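Local coordinates for protein pyruvate kinase 1 (Trypanosoma brucei brucei, PDB 4KCT) that catalyses phosphoryl transfer from phosphoenolpyruvate to ADP, giving pyruvate and ATP, and also has an intrinsic oxaloacetate decarboxylase activity, at residues A[211-216]-A[239-244]; A[259-264]-A[281-286]. One frame throughout, in Å; residues are numbered along the deposited sequence. Where two conformers were deposited one is given.

Contact 1: A[211-216]-A[239-244]; sequences ASFIRT and KIENHQ. With MG (magnesium ion), chain C; PYR (pyruvic acid), chain E.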
# COMPACT_ATOMS: atom_id res chain seq x y z
N ALA A 211 26.68 -12.53 25.92
CA ALA A 211 28.11 -12.40 25.67
C ALA A 211 28.45 -10.94 25.43
O ALA A 211 27.93 -10.32 24.49
CB ALA A 211 28.52 -13.25 24.46
N SER A 212 29.31 -10.39 26.28
CA SER A 212 29.61 -8.97 26.27
C SER A 212 30.48 -8.54 25.11
O SER A 212 31.38 -9.29 24.65
CB SER A 212 30.26 -8.54 27.60
OG SER A 212 29.31 -8.58 28.64
N PHE A 213 30.20 -7.32 24.64
CA PHE A 213 31.06 -6.63 23.65
C PHE A 213 31.37 -7.45 22.42
O PHE A 213 32.51 -7.47 21.94
CB PHE A 213 32.37 -6.15 24.31
CG PHE A 213 32.41 -4.67 24.55
CD1 PHE A 213 32.74 -3.80 23.51
CD2 PHE A 213 31.92 -4.14 25.75
CE1 PHE A 213 32.68 -2.42 23.70
CE2 PHE A 213 31.86 -2.76 25.95
CZ PHE A 213 32.21 -1.89 24.90
N ILE A 214 30.34 -8.03 21.82
CA ILE A 214 30.53 -8.77 20.57
C ILE A 214 30.74 -7.79 19.40
O ILE A 214 29.89 -6.92 19.13
CB ILE A 214 29.34 -9.73 20.30
CG1 ILE A 214 29.29 -10.84 21.38
CG2 ILE A 214 29.42 -10.32 18.89
CD1 ILE A 214 30.53 -11.75 21.42
N ARG A 215 31.89 -7.91 18.74
CA ARG A 215 32.22 -6.96 17.70
C ARG A 215 32.08 -7.55 16.31
O ARG A 215 31.90 -6.81 15.34
CB ARG A 215 33.61 -6.37 17.93
CG ARG A 215 33.70 -5.52 19.19
CD ARG A 215 35.03 -5.72 19.92
NE ARG A 215 35.01 -6.84 20.88
CZ ARG A 215 36.09 -7.54 21.22
NH1 ARG A 215 36.02 -8.51 22.13
NH2 ARG A 215 37.26 -7.23 20.68
N THR A 216 32.19 -8.89 16.20
CA THR A 216 32.18 -9.58 14.90
C THR A 216 31.49 -10.93 15.06
O THR A 216 31.44 -11.50 16.16
CB THR A 216 33.62 -9.88 14.38
OG1 THR A 216 34.26 -10.78 15.29
CG2 THR A 216 34.46 -8.61 14.26
N LYS A 239 25.71 -9.35 22.92
CA LYS A 239 25.43 -7.99 23.37
C LYS A 239 26.13 -7.00 22.47
O LYS A 239 27.33 -7.12 22.21
CB LYS A 239 25.86 -7.78 24.82
CG LYS A 239 25.23 -8.80 25.78
CD LYS A 239 25.88 -8.74 27.17
CE LYS A 239 25.96 -7.32 27.71
NZ LYS A 239 26.66 -7.33 29.03
N ILE A 240 25.33 -6.14 21.86
CA ILE A 240 25.86 -5.10 20.99
C ILE A 240 26.15 -3.85 21.83
O ILE A 240 25.22 -3.21 22.35
CB ILE A 240 24.82 -4.77 19.90
CG1 ILE A 240 24.43 -6.03 19.14
CG2 ILE A 240 25.33 -3.65 18.96
CD1 ILE A 240 25.60 -6.72 18.44
N GLU A 241 27.43 -3.48 21.93
CA GLU A 241 27.83 -2.48 22.91
C GLU A 241 28.70 -1.37 22.32
O GLU A 241 29.16 -0.51 23.07
CB GLU A 241 28.59 -3.13 24.09
CG GLU A 241 27.96 -4.39 24.62
CD GLU A 241 28.26 -4.61 26.10
OE1 GLU A 241 27.82 -3.78 26.93
OE2 GLU A 241 28.79 -5.67 26.43
N ASN A 242 29.01 -1.45 21.02
CA ASN A 242 29.88 -0.44 20.39
C ASN A 242 29.65 -0.39 18.89
O ASN A 242 28.79 -1.12 18.36
CB ASN A 242 31.38 -0.71 20.71
CG ASN A 242 32.02 -1.75 19.77
OD1 ASN A 242 31.36 -2.71 19.33
ND2 ASN A 242 33.32 -1.60 19.51
N HIS A 243 30.35 0.51 18.20
CA HIS A 243 30.01 0.77 16.80
C HIS A 243 30.30 -0.45 15.92
O HIS A 243 29.61 -0.67 14.93
CB HIS A 243 30.72 2.01 16.28
CG HIS A 243 32.12 1.74 15.84
ND1 HIS A 243 33.12 1.48 16.73
CD2 HIS A 243 32.65 1.46 14.57
CE1 HIS A 243 34.24 1.14 16.06
NE2 HIS A 243 33.95 1.12 14.73
N GLN A 244 31.32 -1.24 16.27
CA GLN A 244 31.62 -2.48 15.51
C GLN A 244 30.47 -3.46 15.55
O GLN A 244 30.12 -4.04 14.53
CB GLN A 244 32.87 -3.19 16.08
CG GLN A 244 34.14 -2.38 15.97
CD GLN A 244 35.28 -3.02 16.77
OE1 GLN A 244 35.36 -2.89 18.00
NE2 GLN A 244 36.05 -3.83 16.10
MG MG C . 27.63 -3.51 28.89
C PYR E . 25.06 -2.52 29.05
O PYR E . 23.97 -1.90 28.93
OXT PYR E . 26.14 -1.98 28.67
CA PYR E . 25.07 -3.93 29.53
O3 PYR E . 26.14 -4.54 29.69
CB PYR E . 23.76 -4.66 29.71
O HOH W 1 29.48 -4.59 20.42
O HOH W 2 29.30 -5.12 28.88
O HOH W 3 28.09 -3.28 30.95
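Lys-239 NZ is gripped by three partners: it donates to Ser-212 OG at 3.0 Å and to PYR O3 at 2.9 Å, and forms a salt bridge with Asp-84 OD2. A weak bond to water 2 and a long salt bridge to Glu-241 OE2 add to these. The chain bends at chi3 (50°), after its methylenes have run past Ala-211 O. Ser-212 OG is in turn tied to Thr-85 O, so a second-shell hydroxyl positions the lysine. This is the C-terminal mouth of the TIM barrel, where parallel strands 208-211 and 235-240 still pair through Lys-239 N to Ala-211 O (2.9 Å). Glu-241 splits its carboxylate: OE1 binds the magnesium at 2.0 Å, while OE2 takes the Phe-213 N-H on its anti lone pair at 2.8 Å and a hydrogen bond from metal-bound water 2. These bonds fix the rotation of the carboxylate, and the nearby ammonium and metal would favour its charged form. Over one face of the Phe-213 ring, Glu-241 CB makes a CH-pi contact, 3.8 Å from the centroid. Further along, water 1 joins Ile-214 O, Glu-241 N and Asn-242 OD1, and Arg-215 NE reaches Phe-213 O almost straight, at 176°, while NH2 goes to Leu-187 O.

Contact 2: A[259-264]-A[281-286]; sequences IMVARG and CIISKC. With PYR (pyruvic acid), chain E.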
# COMPACT_ATOMS: atom_id res chain seq x y z
N ILE A 259 20.00 -11.38 20.35
CA ILE A 259 20.78 -10.14 20.47
C ILE A 259 20.31 -9.38 21.71
O ILE A 259 19.14 -9.40 22.02
CB ILE A 259 20.56 -9.25 19.23
CG1 ILE A 259 21.06 -9.95 17.97
CG2 ILE A 259 21.19 -7.87 19.45
CD1 ILE A 259 22.60 -10.13 17.96
N MET A 260 21.23 -8.75 22.43
CA MET A 260 20.83 -7.73 23.39
C MET A 260 21.31 -6.37 22.95
O MET A 260 22.46 -6.20 22.60
CB MET A 260 21.38 -8.05 24.80
CG MET A 260 21.06 -6.94 25.79
SD MET A 260 22.04 -7.01 27.30
CE MET A 260 21.62 -8.65 27.90
N VAL A 261 20.41 -5.40 22.96
CA VAL A 261 20.81 -4.03 22.75
C VAL A 261 21.30 -3.46 24.07
O VAL A 261 20.50 -3.18 24.96
CB VAL A 261 19.62 -3.17 22.20
CG1 VAL A 261 20.06 -1.72 21.94
CG2 VAL A 261 19.08 -3.81 20.91
N ALA A 262 22.62 -3.46 24.27
CA ALA A 262 23.19 -3.21 25.58
C ALA A 262 23.46 -1.71 25.73
O ALA A 262 24.54 -1.23 25.40
CB ALA A 262 24.47 -4.02 25.76
N ARG A 263 22.41 -0.96 26.04
CA ARG A 263 22.40 0.48 25.83
C ARG A 263 23.36 1.26 26.72
O ARG A 263 23.69 2.39 26.40
CB ARG A 263 20.99 1.03 25.97
CG ARG A 263 20.06 0.51 24.88
CD ARG A 263 18.72 1.20 24.96
NE ARG A 263 18.16 1.18 26.32
CZ ARG A 263 16.99 1.71 26.63
NH1 ARG A 263 16.27 2.29 25.68
NH2 ARG A 263 16.61 1.82 27.90
N GLY A 264 23.77 0.66 27.84
CA GLY A 264 24.68 1.33 28.78
C GLY A 264 26.02 1.59 28.12
O GLY A 264 26.38 2.75 27.85
N CYS A 281 16.95 -0.05 14.56
CA CYS A 281 17.54 -0.85 13.48
C CYS A 281 17.81 -2.31 13.90
O CYS A 281 17.35 -3.23 13.25
CB CYS A 281 18.83 -0.19 13.01
SG CYS A 281 19.68 -1.18 11.77
N ILE A 282 18.42 -2.49 15.07
CA ILE A 282 18.77 -3.82 15.56
C ILE A 282 17.52 -4.64 15.90
O ILE A 282 17.40 -5.81 15.51
CB ILE A 282 19.69 -3.72 16.77
CG1 ILE A 282 21.08 -3.19 16.36
CG2 ILE A 282 19.81 -5.06 17.47
CD1 ILE A 282 21.90 -2.73 17.56
N ILE A 283 16.56 -4.02 16.57
CA ILE A 283 15.35 -4.76 16.89
C ILE A 283 14.63 -5.23 15.62
O ILE A 283 14.25 -6.43 15.49
CB ILE A 283 14.39 -3.95 17.78
CG1 ILE A 283 15.01 -3.81 19.20
CG2 ILE A 283 13.03 -4.66 17.84
CD1 ILE A 283 14.25 -2.80 20.11
N SER A 284 14.48 -4.33 14.66
CA SER A 284 13.80 -4.68 13.40
C SER A 284 14.56 -5.75 12.63
O SER A 284 13.95 -6.67 12.10
CB SER A 284 13.58 -3.44 12.54
OG SER A 284 12.60 -2.60 13.20
N LYS A 285 15.88 -5.67 12.61
CA LYS A 285 16.66 -6.70 11.95
C LYS A 285 16.46 -8.06 12.62
O LYS A 285 16.38 -9.08 11.93
CB LYS A 285 18.17 -6.34 11.92
CG LYS A 285 18.52 -5.30 10.83
CD LYS A 285 20.01 -4.95 10.90
CE LYS A 285 20.43 -4.01 9.78
NZ LYS A 285 20.50 -4.71 8.48
N CYS A 286 16.43 -8.10 13.95
CA CYS A 286 16.14 -9.35 14.66
C CYS A 286 14.74 -9.89 14.37
O CYS A 286 14.56 -11.11 14.26
CB CYS A 286 16.34 -9.19 16.18
SG CYS A 286 18.09 -9.02 16.63
C PYR E . 25.06 -2.52 29.05
O PYR E . 23.97 -1.90 28.93
OXT PYR E . 26.14 -1.98 28.67
CA PYR E . 25.07 -3.93 29.53
O3 PYR E . 26.14 -4.54 29.69
CB PYR E . 23.76 -4.66 29.71
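Strand 258-262 and helix 275-289 form one beta-alpha unit of the TIM barrel, with the short helix 263-269 inserted between them. The segment of helix runs back antiparallel to the strand, at 172°, with the axes 9.4 Å apart, and the side chains between them are all buried and apolar. Ile-282 is the central one. Its CG2 lies anti to the backbone N and sits over the notch between two strand methyls, touching Ile-259 CG2 and Val-261 CG2, each at 3.7 Å. Ile-282 crosses Ile-259 at about a right angle but Val-261 only obliquely. Val-261 has CG1 anti to its own N, which leaves CG2 beside that N and facing the helix; the same methyl comes more loosely to Ile-283 CG1. One turn further along the helix, Cys-286 SG stands anti to its carbonyl carbon and meets the flank of Ile-259, 3.4 Å from CG1. Helix 249-255 covers Ile-259 from another side, through Ile-252 and Ile-253.

Alternate strand residues face the other way. Met-260 runs extended through chi1 and chi2 (176° and -164°), which carries SD to 3.8 Å from the pyruvate methyl, PYR CB; the bend at chi3 turns only CE. Beyond it the chain turns at Ala-262, the centre of an inverse gamma turn and the N-cap position of helix 263-269. Arg-311 of the second subunit donates to the carbonyl oxygens of Arg-263 and Gly-264, which puts this helix start at a subunit interface. In the first turn of helix 263-269, Gly-264 N donates to PYR O at 2.8 Å.

Overall arrangement
The two contacts follow one another along the chain and share the barrel sheet, their centres about 10 Å apart. Strands 235-240 and 258-262 are neighbours: Ile-240 N lies 3.0 Å from Met-260 O and Ile-240 O lies 3.2 Å from Ala-262 N, both probable hydrogen bonds. Behind them, Ile-240 CG1 packs on Ile-259 CG2 at 3.7 Å, extending the apolar layer of contact 2 under contact 1. At the barrel mouth both contacts reach the same pyruvate, contact 1 at its keto oxygen and contact 2 at its carboxylate. Asp-265, just past segment 259-264, binds the magnesium with Glu-241, whose OE1 lies 3.5 Å from Ala-262 CB.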